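Local coordinates for protein aminotransferase (Psychrobacter arcticus 273-4, PDB 3IF2) that binds pyridoxal 5'-phosphate and probably works as an amino-acid aminotransferase, perhaps moving amino groups between valine and pyruvate, at residues S115-A118 / F119-F123; R214-N217 / P218-N221; M228-L231 / A232-K236; A289-K292 / V293-V297. One frame throughout, in Å; residues are numbered along the deposited sequence.

Interaction 1 of 4, residues S115-A118 / F119-F123. With PLP (pyridoxal-5'-phosphate), chain C.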
loop_
_atom_site.group_PDB
_atom_site.type_symbol
_atom_site.label_atom_id
_atom_site.label_comp_id
_atom_site.label_asym_id
_atom_site.label_seq_id
_atom_site.Cartn_x
_atom_site.Cartn_y
_atom_site.Cartn_z
ATOM N N SER A 115 -3.817 -3.065 8.065
ATOM C CA SER A 115 -5.202 -2.620 8.342
ATOM C C SER A 115 -5.412 -1.124 8.086
ATOM O O SER A 115 -6.515 -0.713 7.816
ATOM C CB SER A 115 -5.647 -2.984 9.761
ATOM O OG SER A 115 -5.943 -4.360 9.820
ATOM N N GLN A 116 -4.341 -0.320 8.156
ATOM C CA GLN A 116 -4.403 1.126 7.859
ATOM C C GLN A 116 -4.894 1.362 6.413
ATOM O O GLN A 116 -5.714 2.254 6.151
ATOM C CB GLN A 116 -3.027 1.777 8.044
ATOM C CG GLN A 116 -3.003 3.335 7.936
ATOM C CD GLN A 116 -3.757 4.030 9.044
ATOM O OE1 GLN A 116 -3.963 3.463 10.126
ATOM N NE2 GLN A 116 -4.156 5.273 8.791
ATOM N N ASN A 117 -4.374 0.547 5.495
ATOM C CA ASN A 117 -4.781 0.537 4.093
ATOM C C ASN A 117 -6.270 0.171 4.030
ATOM O O ASN A 117 -7.036 0.779 3.273
ATOM C CB ASN A 117 -3.904 -0.485 3.345
ATOM C CG ASN A 117 -3.778 -0.233 1.869
ATOM O OD1 ASN A 117 -3.720 -1.177 1.073
ATOM N ND2 ASN A 117 -3.645 1.023 1.498
ATOM N N ALA A 118 -6.688 -0.790 4.855
ATOM C CA ALA A 118 -8.105 -1.159 4.952
ATOM C C ALA A 118 -8.975 0.037 5.393
ATOM O O ALA A 118 -10.034 0.253 4.817
ATOM C CB ALA A 118 -8.317 -2.349 5.879
ATOM N N PHE A 119 -8.518 0.830 6.364
ATOM C CA PHE A 119 -9.320 1.969 6.845
ATOM C C PHE A 119 -9.351 3.110 5.854
ATOM O O PHE A 119 -10.384 3.764 5.739
ATOM C CB PHE A 119 -8.902 2.456 8.227
ATOM C CG PHE A 119 -8.764 1.359 9.205
ATOM C CD1 PHE A 119 -9.805 0.444 9.413
ATOM C CD2 PHE A 119 -7.582 1.198 9.911
ATOM C CE1 PHE A 119 -9.659 -0.602 10.322
ATOM C CE2 PHE A 119 -7.436 0.173 10.792
ATOM C CZ PHE A 119 -8.478 -0.731 11.006
ATOM N N PHE A 120 -8.240 3.346 5.149
ATOM C CA PHE A 120 -8.206 4.336 4.072
ATOM C C PHE A 120 -9.266 3.972 3.011
ATOM O O PHE A 120 -9.992 4.838 2.555
ATOM C CB PHE A 120 -6.810 4.475 3.457
ATOM C CG PHE A 120 -6.777 5.381 2.261
ATOM C CD1 PHE A 120 -6.872 6.755 2.421
ATOM C CD2 PHE A 120 -6.690 4.868 0.976
ATOM C CE1 PHE A 120 -6.871 7.620 1.312
ATOM C CE2 PHE A 120 -6.683 5.718 -0.136
ATOM C CZ PHE A 120 -6.766 7.097 0.033
ATOM N N TYR A 121 -9.381 2.690 2.672
ATOM C CA TYR A 121 -10.416 2.260 1.740
ATOM C C TYR A 121 -11.817 2.382 2.346
ATOM O O TYR A 121 -12.653 3.113 1.788
ATOM C CB TYR A 121 -10.206 0.820 1.219
ATOM C CG TYR A 121 -8.952 0.545 0.392
ATOM C CD1 TYR A 121 -8.282 1.540 -0.326
ATOM C CD2 TYR A 121 -8.495 -0.767 0.261
ATOM C CE1 TYR A 121 -7.151 1.230 -1.097
ATOM C CE2 TYR A 121 -7.390 -1.093 -0.495
ATOM C CZ TYR A 121 -6.706 -0.104 -1.173
ATOM O OH TYR A 121 -5.631 -0.432 -1.950
ATOM N N LEU A 122 -12.051 1.701 3.478
ATOM C CA LEU A 122 -13.376 1.648 4.101
ATOM C C LEU A 122 -13.959 3.023 4.501
ATOM O O LEU A 122 -15.144 3.266 4.264
ATOM C CB LEU A 122 -13.413 0.668 5.297
ATOM C CG LEU A 122 -13.176 -0.839 5.039
ATOM C CD1 LEU A 122 -12.982 -1.594 6.388
ATOM C CD2 LEU A 122 -14.296 -1.470 4.172
ATOM N N PHE A 123 -13.144 3.922 5.059
ATOM C CA PHE A 123 -13.659 5.228 5.472
ATOM C C PHE A 123 -13.966 6.154 4.292
ATOM O O PHE A 123 -14.887 6.964 4.375
ATOM C CB PHE A 123 -12.783 5.904 6.525
ATOM C CG PHE A 123 -12.642 5.133 7.837
ATOM C CD1 PHE A 123 -13.491 4.078 8.219
ATOM C CD2 PHE A 123 -11.700 5.561 8.757
ATOM C CE1 PHE A 123 -13.315 3.434 9.451
ATOM C CE2 PHE A 123 -11.561 4.948 9.976
ATOM C CZ PHE A 123 -12.362 3.884 10.329
HETATM N N1 PLP C . -5.967 -0.781 14.572
HETATM C C2 PLP C . -5.499 -0.368 15.801
HETATM C C2A PLP C . -6.473 -0.319 16.935
HETATM C C3 PLP C . -4.136 -0.025 15.955
HETATM O O3 PLP C . -3.627 0.387 17.158
HETATM C C4 PLP C . -3.266 -0.081 14.840
HETATM C C4A PLP C . -1.891 0.558 14.997
HETATM O O4A PLP C . -0.860 -0.026 14.641
HETATM C C5 PLP C . -3.784 -0.510 13.573
HETATM C C6 PLP C . -5.146 -0.854 13.481
HETATM C C5A PLP C . -2.937 -0.569 12.286
HETATM O O4P PLP C . -2.249 -1.789 12.109
HETATM P P PLP C . -1.581 -2.162 10.699
HETATM O O1P PLP C . -1.709 -1.217 9.528
HETATM O O2P PLP C . -2.285 -3.435 10.372
HETATM O O3P PLP C . -0.145 -2.347 10.994
#

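Interaction 2 of 4, residues R214-N217 / P218-N221. With PLP (pyridoxal-5'-phosphate), chain C.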
loop_
_atom_site.group_PDB
_atom_site.type_symbol
_atom_site.label_atom_id
_atom_site.label_comp_id
_atom_site.label_asym_id
_atom_site.label_seq_id
_atom_site.Cartn_x
_atom_site.Cartn_y
_atom_site.Cartn_z
ATOM N N ARG A 214 -11.640 -2.994 18.924
ATOM C CA ARG A 214 -11.964 -3.919 20.007
ATOM C C ARG A 214 -10.907 -5.040 20.131
ATOM O O ARG A 214 -10.889 -5.965 19.300
ATOM C CB ARG A 214 -13.362 -4.516 19.753
ATOM C CG ARG A 214 -14.005 -5.153 20.972
ATOM C CD ARG A 214 -15.170 -6.016 20.584
ATOM N NE ARG A 214 -15.910 -6.500 21.753
ATOM C CZ ARG A 214 -16.675 -7.598 21.807
ATOM N NH1 ARG A 214 -16.814 -8.435 20.769
ATOM N NH2 ARG A 214 -17.298 -7.892 22.952
ATOM N N PRO A 215 -9.976 -4.933 21.114
ATOM C CA PRO A 215 -9.764 -3.841 22.086
ATOM C C PRO A 215 -9.312 -2.538 21.427
ATOM O O PRO A 215 -8.798 -2.539 20.298
ATOM C CB PRO A 215 -8.704 -4.375 23.050
ATOM C CG PRO A 215 -8.188 -5.638 22.468
ATOM C CD PRO A 215 -9.066 -6.074 21.345
ATOM N N THR A 216 -9.490 -1.440 22.163
ATOM C CA THR A 216 -9.237 -0.114 21.666
ATOM C C THR A 216 -7.841 0.419 21.960
ATOM O O THR A 216 -7.296 0.203 23.044
ATOM C CB THR A 216 -10.271 0.863 22.248
ATOM O OG1 THR A 216 -11.580 0.397 21.915
ATOM C CG2 THR A 216 -10.087 2.286 21.708
ATOM N N ASN A 217 -7.271 1.061 20.936
ATOM C CA ASN A 217 -6.057 1.868 21.011
ATOM C C ASN A 217 -6.744 3.230 21.146
ATOM O O ASN A 217 -7.536 3.585 20.270
ATOM C CB ASN A 217 -5.232 1.756 19.701
ATOM C CG ASN A 217 -3.977 2.655 19.674
ATOM O OD1 ASN A 217 -3.869 3.592 20.437
ATOM N ND2 ASN A 217 -3.039 2.371 18.766
ATOM N N PRO A 218 -6.398 4.032 22.169
ATOM C CA PRO A 218 -5.362 3.961 23.192
ATOM C C PRO A 218 -5.759 3.492 24.585
ATOM O O PRO A 218 -4.903 3.484 25.461
ATOM C CB PRO A 218 -5.053 5.445 23.346
ATOM C CG PRO A 218 -6.438 6.052 23.396
ATOM C CD PRO A 218 -7.286 5.179 22.467
ATOM N N THR A 219 -7.019 3.132 24.791
ATOM C CA THR A 219 -7.558 2.928 26.131
ATOM C C THR A 219 -7.348 1.582 26.762
ATOM O O THR A 219 -7.243 1.492 27.982
ATOM C CB THR A 219 -9.073 3.180 26.133
ATOM O OG1 THR A 219 -9.680 2.307 25.175
ATOM C CG2 THR A 219 -9.369 4.621 25.770
ATOM N N GLY A 220 -7.301 0.543 25.939
ATOM C CA GLY A 220 -7.293 -0.825 26.412
ATOM C C GLY A 220 -8.720 -1.317 26.697
ATOM O O GLY A 220 -8.891 -2.438 27.205
ATOM N N ASN A 221 -9.736 -0.516 26.326
ATOM C CA ASN A 221 -11.133 -0.836 26.572
ATOM C C ASN A 221 -11.639 -1.900 25.609
ATOM O O ASN A 221 -11.323 -1.854 24.412
ATOM C CB ASN A 221 -12.034 0.411 26.395
ATOM C CG ASN A 221 -13.480 0.160 26.841
ATOM O OD1 ASN A 221 -13.721 -0.295 27.956
ATOM N ND2 ASN A 221 -14.433 0.441 25.970
HETATM N N1 PLP C . -5.967 -0.781 14.572
HETATM C C2 PLP C . -5.499 -0.368 15.801
HETATM C C2A PLP C . -6.473 -0.319 16.935
HETATM C C3 PLP C . -4.136 -0.025 15.955
HETATM O O3 PLP C . -3.627 0.387 17.158
HETATM C C4 PLP C . -3.266 -0.081 14.840
HETATM C C4A PLP C . -1.891 0.558 14.997
HETATM O O4A PLP C . -0.860 -0.026 14.641
HETATM C C5 PLP C . -3.784 -0.510 13.573
HETATM C C6 PLP C . -5.146 -0.854 13.481
HETATM C C5A PLP C . -2.937 -0.569 12.286
HETATM O O4P PLP C . -2.249 -1.789 12.109
HETATM P P PLP C . -1.581 -2.162 10.699
HETATM O O1P PLP C . -1.709 -1.217 9.528
HETATM O O2P PLP C . -2.285 -3.435 10.372
HETATM O O3P PLP C . -0.145 -2.347 10.994
HETATM O O HOH W 1 -13.592 1.704 23.249
#

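Interaction 3 of 4, residues M228-L231 / A232-K236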
loop_
_atom_site.group_PDB
_atom_site.type_symbol
_atom_site.label_atom_id
_atom_site.label_comp_id
_atom_site.label_asym_id
_atom_site.label_seq_id
_atom_site.Cartn_x
_atom_site.Cartn_y
_atom_site.Cartn_z
HETATM N N MSE A 228 -21.852 -4.405 21.840
HETATM C CA MSE A 228 -21.714 -4.779 20.414
HETATM C C MSE A 228 -23.021 -5.235 19.754
HETATM O O MSE A 228 -23.261 -4.920 18.576
HETATM C CB MSE A 228 -20.645 -5.856 20.217
HETATM C CG MSE A 228 -19.226 -5.421 20.577
HETATM SE SE MSE A 228 -18.538 -3.782 19.765
HETATM C CE MSE A 228 -19.062 -4.197 17.942
ATOM N N ALA A 229 -23.840 -5.989 20.494
ATOM C CA ALA A 229 -25.135 -6.460 19.987
ATOM C C ALA A 229 -26.045 -5.278 19.653
ATOM O O ALA A 229 -26.674 -5.247 18.598
ATOM C CB ALA A 229 -25.818 -7.371 20.998
ATOM N N HIS A 230 -26.076 -4.309 20.562
ATOM C CA HIS A 230 -26.879 -3.091 20.422
ATOM C C HIS A 230 -26.416 -2.326 19.162
ATOM O O HIS A 230 -27.253 -1.939 18.339
ATOM C CB HIS A 230 -26.738 -2.223 21.693
ATOM C CG HIS A 230 -27.788 -1.174 21.857
ATOM N ND1 HIS A 230 -28.052 -0.599 23.079
ATOM C CD2 HIS A 230 -28.672 -0.632 20.985
ATOM C CE1 HIS A 230 -29.021 0.290 22.941
ATOM N NE2 HIS A 230 -29.417 0.288 21.681
ATOM N N LEU A 231 -25.096 -2.151 18.998
ATOM C CA LEU A 231 -24.543 -1.456 17.815
ATOM C C LEU A 231 -24.888 -2.172 16.503
ATOM O O LEU A 231 -25.215 -1.504 15.513
ATOM C CB LEU A 231 -23.031 -1.214 17.935
ATOM C CG LEU A 231 -22.574 -0.197 18.995
ATOM C CD1 LEU A 231 -21.077 -0.315 19.208
ATOM C CD2 LEU A 231 -22.990 1.247 18.644
ATOM N N ALA A 232 -24.843 -3.507 16.507
ATOM C CA ALA A 232 -25.258 -4.311 15.345
ATOM C C ALA A 232 -26.746 -4.068 14.975
ATOM O O ALA A 232 -27.063 -4.015 13.788
ATOM C CB ALA A 232 -24.994 -5.799 15.584
ATOM N N GLU A 233 -27.641 -3.919 15.967
ATOM C CA GLU A 233 -29.079 -3.606 15.705
ATOM C C GLU A 233 -29.210 -2.217 15.102
ATOM O O GLU A 233 -29.850 -2.053 14.065
ATOM C CB GLU A 233 -29.951 -3.605 16.971
ATOM C CG GLU A 233 -30.184 -4.932 17.677
ATOM C CD GLU A 233 -31.116 -4.766 18.904
ATOM O OE1 GLU A 233 -30.856 -3.875 19.769
ATOM O OE2 GLU A 233 -32.111 -5.533 19.000
ATOM N N ILE A 234 -28.598 -1.231 15.768
ATOM C CA ILE A 234 -28.611 0.169 15.310
ATOM C C ILE A 234 -28.110 0.234 13.877
ATOM O O ILE A 234 -28.776 0.814 13.026
ATOM C CB ILE A 234 -27.782 1.124 16.222
ATOM C CG1 ILE A 234 -28.389 1.212 17.619
ATOM C CG2 ILE A 234 -27.752 2.534 15.658
ATOM C CD1 ILE A 234 -27.548 1.989 18.578
ATOM N N ALA A 235 -26.979 -0.415 13.605
ATOM C CA ALA A 235 -26.422 -0.462 12.233
ATOM C C ALA A 235 -27.403 -1.068 11.231
ATOM O O ALA A 235 -27.621 -0.484 10.171
ATOM C CB ALA A 235 -25.094 -1.213 12.181
ATOM N N LYS A 236 -28.019 -2.200 11.578
ATOM C CA LYS A 236 -28.973 -2.872 10.670
ATOM C C LYS A 236 -30.196 -1.987 10.373
ATOM O O LYS A 236 -30.653 -1.943 9.233
ATOM C CB LYS A 236 -29.435 -4.233 11.219
ATOM C CG LYS A 236 -30.159 -5.115 10.180
ATOM C CD LYS A 236 -30.993 -6.234 10.823
ATOM C CE LYS A 236 -31.785 -7.014 9.748
ATOM N NZ LYS A 236 -32.658 -8.074 10.326
#

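Interaction 4 of 4, residues A289-K292 / V293-V297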
loop_
_atom_site.group_PDB
_atom_site.type_symbol
_atom_site.label_atom_id
_atom_site.label_comp_id
_atom_site.label_asym_id
_atom_site.label_seq_id
_atom_site.Cartn_x
_atom_site.Cartn_y
_atom_site.Cartn_z
ATOM N N ALA A 289 -15.887 -9.689 4.988
ATOM C CA ALA A 289 -17.091 -8.891 4.685
ATOM C C ALA A 289 -17.973 -9.504 3.629
ATOM O O ALA A 289 -17.659 -10.559 3.090
ATOM C CB ALA A 289 -16.660 -7.501 4.231
ATOM N N ASP A 290 -19.081 -8.835 3.332
ATOM C CA ASP A 290 -19.968 -9.230 2.236
ATOM C C ASP A 290 -19.199 -9.094 0.927
ATOM O O ASP A 290 -18.351 -8.194 0.803
ATOM C CB ASP A 290 -21.200 -8.302 2.148
ATOM C CG ASP A 290 -22.247 -8.792 1.137
ATOM O OD1 ASP A 290 -22.916 -9.802 1.444
ATOM O OD2 ASP A 290 -22.420 -8.157 0.066
ATOM N N ALA A 291 -19.519 -9.960 -0.037
ATOM C CA ALA A 291 -18.901 -9.955 -1.380
ATOM C C ALA A 291 -18.812 -8.548 -1.996
ATOM O O ALA A 291 -17.771 -8.165 -2.545
ATOM C CB ALA A 291 -19.670 -10.889 -2.333
ATOM N N LYS A 292 -19.897 -7.784 -1.842
ATOM C CA LYS A 292 -20.004 -6.408 -2.349
ATOM C C LYS A 292 -18.848 -5.530 -1.846
ATOM O O LYS A 292 -18.232 -4.782 -2.624
ATOM C CB LYS A 292 -21.383 -5.820 -1.976
ATOM C CG LYS A 292 -21.684 -4.429 -2.513
ATOM C CD LYS A 292 -23.179 -4.120 -2.476
ATOM C CE LYS A 292 -23.441 -2.666 -2.829
ATOM N NZ LYS A 292 -22.897 -2.351 -4.163
ATOM N N VAL A 293 -18.541 -5.635 -0.546
ATOM C CA VAL A 293 -17.435 -4.870 0.072
ATOM C C VAL A 293 -16.051 -5.373 -0.422
ATOM O O VAL A 293 -15.176 -4.560 -0.723
ATOM C CB VAL A 293 -17.490 -4.926 1.615
ATOM C CG1 VAL A 293 -16.263 -4.265 2.241
ATOM C CG2 VAL A 293 -18.764 -4.278 2.124
ATOM N N ILE A 294 -15.880 -6.695 -0.531
ATOM C CA ILE A 294 -14.625 -7.314 -0.969
ATOM C C ILE A 294 -14.311 -6.954 -2.425
ATOM O O ILE A 294 -13.147 -6.655 -2.747
ATOM C CB ILE A 294 -14.610 -8.863 -0.720
ATOM C CG1 ILE A 294 -14.879 -9.201 0.765
ATOM C CG2 ILE A 294 -13.302 -9.502 -1.135
ATOM C CD1 ILE A 294 -13.918 -8.529 1.807
ATOM N N GLU A 295 -15.326 -6.952 -3.289
ATOM C CA GLU A 295 -15.146 -6.519 -4.691
ATOM C C GLU A 295 -14.652 -5.081 -4.766
ATOM O O GLU A 295 -13.776 -4.779 -5.571
ATOM C CB GLU A 295 -16.414 -6.696 -5.536
ATOM C CG GLU A 295 -16.707 -8.138 -5.883
ATOM C CD GLU A 295 -18.148 -8.386 -6.323
ATOM O OE1 GLU A 295 -18.829 -7.452 -6.809
ATOM O OE2 GLU A 295 -18.610 -9.532 -6.152
ATOM N N ALA A 296 -15.202 -4.215 -3.920
ATOM C CA ALA A 296 -14.775 -2.801 -3.821
ATOM C C ALA A 296 -13.306 -2.692 -3.430
ATOM O O ALA A 296 -12.537 -1.976 -4.092
ATOM C CB ALA A 296 -15.641 -2.037 -2.822
ATOM N N VAL A 297 -12.926 -3.428 -2.382
ATOM C CA VAL A 297 -11.539 -3.453 -1.893
ATOM C C VAL A 297 -10.586 -3.965 -2.964
ATOM O O VAL A 297 -9.504 -3.380 -3.182
ATOM C CB VAL A 297 -11.376 -4.282 -0.575
ATOM C CG1 VAL A 297 -9.902 -4.349 -0.128
ATOM C CG2 VAL A 297 -12.227 -3.661 0.530
#

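Interaction 1 of 4, residues S115-A118 / F119-F123
Phe119 folds back over Ser115, one turn earlier in helix 115-125. Its CB lies 3.8 Å from Gln116 O. With CG anti to its own carbonyl carbon (chi1 -48°), the ring swings toward the start of the helix, and Ser115 O sits over one face, offset toward the rim and 3.0 Å from CD2. Farther out, CE2 presents the ring edge to C6 of the cofactor at 3.7 Å, and CZ, at the tip, lies 3.8 Å from CB of Ser115. The same carbonyl oxygen, Ser115 O, accepts the backbone N-H of Phe119 at 2.9 Å. Two residues on, Asn117 O sits over one face of the Tyr121 ring in the same way, while the Tyr121 OH bonds to Asn301.

The first N-H groups of the helix point at the cofactor phosphate: Ser115 N gives a hydrogen bond to O2P of 2.8 Å and Gln116 N one to O1P of 3.1 Å. Ser273, Ser275 and Arg283 also bond to pyridoxal phosphate. The side chain of Gln116 turns to Val303 of the second subunit and to Gly157. A dianionic phosphate at a helix N terminus would probably be stabilised by the helix dipole as well as by these two backbone donors.

Interaction 2 of 4, residues R214-N217 / P218-N221
Thr216 and Thr219 meet inside a tight turn, CB of Thr216 lying 3.3 Å from OG1 of Thr219. Thr216 turns OG1 beside the backbone N (chi1 -57°), anti to the carbonyl carbon, where it bonds Ser213 O; this leaves CG2 anti to N and alongside the Pro218 ring, 4.1 Å from CD. A water links Thr216 OG1 to Asn221 ND2, donating to the hydroxyl and accepting from the amide. In Thr219 the hydroxyl stands between backbone N and carbonyl carbon (chi1 57°), where it accepts Asn221 N at 3.0 Å, an ST turn. Two backbone bonds close the turn: Gly220 N to Thr216 O, and Thr216 N to Asn221 O, each 2.9 Å. The left-handed conformation of Gly220 suits a residue without a side chain.

The Asn217 amide serves the cofactor: ND2 gives a nearly straight bond to O3 of 2.6 Å (170° at the hydrogen), and OD1 is held by Arg416, which fixes the rotation of the amide. The peptide bonds before Pro215 and Pro218 are both cis and bracket Pro215 to Asn217.

The turn lies in the loop between strand 207-213 and helix 225-237, with Pro218 and Thr219 packed on Trp369 and Asn217 on Phe367, both of strand 367-372.

Interaction 3 of 4, residues M228-L231 / A232-K236
With CG anti to the backbone N (chi1 -163°), the imidazole of His230 leans along the helix toward Ile234, whose CG1 branch is placed by chi1 -65° and then extended, so that CD1 comes up to the ring. The two side chains run at a slant to one another. CD2 of His230 is 3.7 Å from CD1 of Ile234, and it lies nearly as close to CG1, so one carbon of the imidazole meets the terminal half of the isoleucine chain. CG1 of Ile234 also rests 3.4 Å from His230 O, the oxygen that accepts Ile234 N at 3.0 Å in an almost straight bond (176° at the hydrogen).

Glu233 approaches the imidazole more loosely: its OE1 lies 4.1 Å from CD2 of His230, and no bond joins the two groups. The imidazole instead stacks on Phe193 and makes a weak hydrogen bond from NE2 to Glu197, both on helix 193-197. Leu231 and Ile234 likewise turn to that helix, packing on Leu196. On another flank, Met228, present as selenomethionine, and Ala232 lie against Leu242 of strand 242-245.

Successive i to i+4 backbone bonds run through the segment, among them Ala235 N to Leu231 O at 2.8 Å. Ala229, Glu233 and Lys236 are exposed, whereas Met228, Leu231, Ile234 and Ala235 are buried, the pattern of an amphipathic helix. Here it is the connecting helix of the beta-alpha-beta unit formed by strand 207-213, helix 225-237 and strand 242-245, part of the large-domain architecture of fold-type I aminotransferases.

Interaction 4 of 4, residues A289-K292 / V293-V297
An N-capped helix start follows strand 285-288: Asp290 occupies the N-cap of helix 291-305, and just before it Ala289 packs against Val293 and Ile294 of the first turn. The cap is made by OD2 of Asp290, which accepts Lys292 N at 3.2 Å from above the carboxylate plane, 47° out of it. OD1 of the same group bonds to Asn266, so both carboxylate oxygens have partners and the rotation of the group is fixed. The backbone oxygen of Asp290 is shared as well. It takes Ile294 N at 3.2 Å, in the carbonyl plane, and has a weak bond from Val293 N.

Ala289 CB is 3.8 Å from CB of Val293, and also touches CG1 of that residue. It lies equally far, 3.8 Å, from CD1 of Ile294. The isoleucine reaches back because both of its torsions are near -56°: CG1 lies anti to the carbonyl carbon and the chain then bends, bringing CD1 over the alanine methyl. Glu295 N to Ala291 O, 2.8 Å, continues the helix, and OE2 of Glu295 comes within 4.2 Å of CB of Ala291.

Across the dimer interface, Lys292 in one of its two conformers makes a cation-pi contact with Phe4 of the second subunit, and Ala296 packs on the same residue. The apolar flank faces the body of the subunit. Ile294 packs on Ala110 of strand 109-112 and on Ile287 of strand 285-288, and Ala296 on Leu125 of helix 115-125.

All four contacts are local and follow one another along the chain, so none nests within or crosses another. Interaction 1 lies at the start of helix 115-125. Interaction 2 closes the turn after strand 207-213, and both reach one pyridoxal phosphate, interaction 1 at its phosphate and ring edge, interaction 2 at O3. Interaction 3 continues in the helix that follows that turn, touching it where CG of Met228 meets CZ of Arg214 at 3.6 Å. Interaction 4 opens helix 291-305, which packs back on interaction 1: CG1 of Val293 lies 3.9 Å from CD2 of Leu122. Interactions 1 and 4 both reach the second subunit.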